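Local coordinates for MutT/nudix family protein (Shewanella oneidensis, PDB 3GZ5) that acts as an ADP-ribose-dependent transcriptional regulator of NAD metabolism, joining a Nudix domain to a winged-helix domain that probably binds DNA, at residues B[65-68]-B[69-72]; B[93-96]-B[97-100]. All blocks are in the same frame, centred on the assembly; numbering follows the deposited sequence.

Contact 1: residues B[65-68]-B[69-72]; sequences DESL and EQTV
D65 and T71 meet at about a right angle, the carboxylate of D65 lying across the threonine hydroxyl with D65 OD2 2.9 Å from T71 OG1. That hydroxyl is turned back along the chain, anti to its own carbonyl carbon (chi1 -57°), and this also brings T71 OG1 to 3.1 Å from S67 O. One hydroxyl proton therefore has two acceptors to choose from. D65 OD2 also takes a salt bridge from R74 and the backbone N-H of D61, so the carboxylate has partners outside the turn as well, R74 the strongest. A water lies 2.7 Å from its other oxygen, D65 OD1, and within weak, unsettled reach of Q70 O. S67 is the N-cap of helix 68-80: its OG accepts the backbone N-H of Q70 at 3.2 Å in a nearly straight bond (169° at the hydrogen). The aliphatic part of Q70 lies close by, with CG 3.4 Å from S67 OG, while its extended chain runs beside that of E66, both pointing the same way. This is the loop-to-helix passage of the Nudix fold, in which the helix that probably corresponds to the Nudix-box helix of the family packs against the central sheet. The first helical turn is closed by T71 N donating to S67 O at 3.1 Å and V72 N to L68 O at 3.0 Å. L68, T71 and V72 rest on V25 of strand 22-33, and L68 and V72 also touch Y109 of strand 104-112. The start of the helix also meets the second subunit, where W103 of that subunit donates through its indole N-H to D65 O and packs on L68.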
# COMPACT_ATOMS: atom_id res chain seq x y z
N ASP B 65 1.35 21.02 10.24
CA ASP B 65 1.34 19.58 9.98
C ASP B 65 2.41 18.88 10.79
O ASP B 65 3.59 19.23 10.69
CB ASP B 65 1.62 19.27 8.50
CG ASP B 65 0.73 20.00 7.55
OD1 ASP B 65 -0.39 20.40 7.91
OD2 ASP B 65 1.15 20.18 6.39
N GLU B 66 2.02 17.88 11.57
CA GLU B 66 2.98 17.08 12.35
C GLU B 66 3.26 15.70 11.70
O GLU B 66 4.21 15.02 12.07
CB GLU B 66 2.48 16.90 13.78
CG GLU B 66 2.07 18.23 14.42
CD GLU B 66 2.06 18.18 15.94
OE1 GLU B 66 3.05 18.65 16.54
OE2 GLU B 66 1.07 17.66 16.52
N SER B 67 2.41 15.30 10.75
CA SER B 67 2.58 14.06 10.00
C SER B 67 2.04 14.25 8.58
O SER B 67 1.35 15.24 8.30
CB SER B 67 1.84 12.91 10.68
OG SER B 67 0.45 13.15 10.53
N LEU B 68 2.33 13.29 7.70
CA LEU B 68 1.77 13.29 6.34
C LEU B 68 0.25 13.19 6.31
O LEU B 68 -0.39 13.85 5.51
CB LEU B 68 2.39 12.18 5.52
CG LEU B 68 3.88 12.36 5.20
CD1 LEU B 68 4.34 11.09 4.55
CD2 LEU B 68 4.13 13.62 4.33
N GLU B 69 -0.34 12.39 7.20
CA GLU B 69 -1.79 12.35 7.32
C GLU B 69 -2.40 13.71 7.69
O GLU B 69 -3.43 14.11 7.13
CB GLU B 69 -2.26 11.26 8.31
CG GLU B 69 -3.76 11.02 8.27
CD GLU B 69 -4.24 10.05 9.34
OE1 GLU B 69 -4.83 10.50 10.34
OE2 GLU B 69 -4.02 8.83 9.18
N GLN B 70 -1.79 14.41 8.64
CA GLN B 70 -2.27 15.76 8.97
C GLN B 70 -2.17 16.68 7.74
O GLN B 70 -3.06 17.44 7.44
CB GLN B 70 -1.54 16.32 10.18
CG GLN B 70 -1.83 15.50 11.44
CD GLN B 70 -1.37 16.13 12.76
OE1 GLN B 70 -1.60 15.56 13.85
NE2 GLN B 70 -0.73 17.28 12.69
N THR B 71 -1.09 16.55 6.98
CA THR B 71 -0.97 17.29 5.73
C THR B 71 -2.17 17.04 4.78
O THR B 71 -2.81 17.98 4.36
CB THR B 71 0.35 16.99 5.03
OG1 THR B 71 1.43 17.30 5.94
CG2 THR B 71 0.46 17.82 3.73
N VAL B 72 -2.48 15.78 4.49
CA VAL B 72 -3.55 15.46 3.55
C VAL B 72 -4.96 15.78 4.08
O VAL B 72 -5.84 16.13 3.30
CB VAL B 72 -3.43 13.99 2.99
CG1 VAL B 72 -3.84 12.94 4.04
CG2 VAL B 72 -4.23 13.85 1.68
O HOH W 1 -2.50 19.79 9.49

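Contact 2: residues B[93-96]-B[97-100]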
# COMPACT_ATOMS: atom_id res chain seq x y z
N VAL B 93 4.51 8.48 -5.74
CA VAL B 93 5.14 8.50 -7.06
C VAL B 93 6.26 9.55 -7.08
O VAL B 93 6.07 10.69 -6.61
CB VAL B 93 4.12 8.75 -8.18
CG1 VAL B 93 4.81 8.78 -9.53
CG2 VAL B 93 3.10 7.60 -8.20
N GLY B 94 7.41 9.18 -7.63
CA GLY B 94 8.52 10.12 -7.72
C GLY B 94 9.46 9.76 -8.84
O GLY B 94 9.95 8.64 -8.89
N ASN B 95 9.69 10.71 -9.74
CA ASN B 95 10.58 10.56 -10.87
C ASN B 95 10.88 11.93 -11.51
O ASN B 95 10.36 12.97 -11.05
CB ASN B 95 9.97 9.58 -11.90
CG ASN B 95 8.62 10.06 -12.43
OD1 ASN B 95 7.62 9.34 -12.36
ND2 ASN B 95 8.58 11.27 -12.93
N ASN B 96 11.67 11.91 -12.59
CA ASN B 96 12.24 13.13 -13.15
C ASN B 96 11.48 13.63 -14.38
O ASN B 96 11.88 14.60 -15.02
CB ASN B 96 13.75 12.94 -13.45
CG ASN B 96 14.05 11.91 -14.55
OD1 ASN B 96 13.17 11.19 -15.03
ND2 ASN B 96 15.32 11.85 -14.95
N SER B 97 10.35 12.98 -14.66
CA SER B 97 9.61 13.23 -15.88
C SER B 97 8.16 13.66 -15.66
O SER B 97 7.58 14.27 -16.54
CB SER B 97 9.63 11.97 -16.73
OG SER B 97 8.70 11.02 -16.24
N ARG B 98 7.57 13.33 -14.51
CA ARG B 98 6.15 13.62 -14.26
C ARG B 98 5.88 15.12 -14.11
O ARG B 98 4.75 15.57 -14.22
CB ARG B 98 5.61 12.86 -13.03
CG ARG B 98 6.28 13.22 -11.69
CD ARG B 98 5.80 12.30 -10.53
NE ARG B 98 4.39 12.48 -10.19
CZ ARG B 98 3.91 13.48 -9.46
NH1 ARG B 98 4.73 14.41 -8.99
NH2 ARG B 98 2.61 13.56 -9.22
N ASP B 99 6.93 15.88 -13.82
CA ASP B 99 6.77 17.30 -13.56
C ASP B 99 7.89 18.10 -14.23
O ASP B 99 9.08 17.76 -14.13
CB ASP B 99 6.68 17.59 -12.06
CG ASP B 99 6.48 19.05 -11.74
OD1 ASP B 99 5.88 19.35 -10.69
OD2 ASP B 99 6.94 19.90 -12.53
N ALA B 100 7.46 19.14 -14.94
CA ALA B 100 8.33 19.92 -15.81
C ALA B 100 9.29 20.79 -15.01
O ALA B 100 10.39 21.06 -15.46
CB ALA B 100 7.49 20.76 -16.77
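The guanidinium of R98 is gripped by several groups at once: NH2 makes a salt bridge to D144, NH1 a hydrogen bond to S104 OG, and V93 O sits over one face. The arginine gets there by bending at chi3 (-66°) and folding back along the strand, where R98 CD lies 3.8 Å from V93 CG1. Nearer the backbone its neighbour is N95, whose CG stands between the backbone N and the carbonyl carbon (chi1 59°), which swings the amide toward the following residues. There the amide of N95 lies close to the backbone nitrogens of S97 and R98, inside the bend of the chain. R98, three residues on, crosses N95 at about a right angle, the amide and guanidinium planes 59° apart, with R98 CG 4.0 Å from N95 CG. With an alanine at N95, the backbone nitrogens of S97 and R98 would probably lose the polar group gathered between them, and R98 CB and CG the amide that packs on them, leaving V93 as the contact at CD. At the far end D99 takes the N-H of R101 through OD2. V93 and N95 make backbone hydrogen bonds with T106 and S104, which marks the whole as the start of the connecting loop of a beta hairpin, strands 86-95 and 104-112, in the Nudix sheet.

Overall arrangement
Contact 1 opens the helix 68-80, and contact 2 lies at the end region of strand 86-95, the next element of the chain, and runs into the loop after it. Within one subunit they stay apart, their centres about 22 Å from each other and their nearest atoms about 11 Å. The dimer brings the two kinds of region together: E66 of contact 1 packs on N96 of the second subunit, S67 packs on N95 of that subunit, and N95 and N96 of contact 2 lie in turn against E66 of the second subunit. Both contacts thus border the subunit interface within the Nudix domain. The sodium ion is bound elsewhere, by I122, V125 and V128.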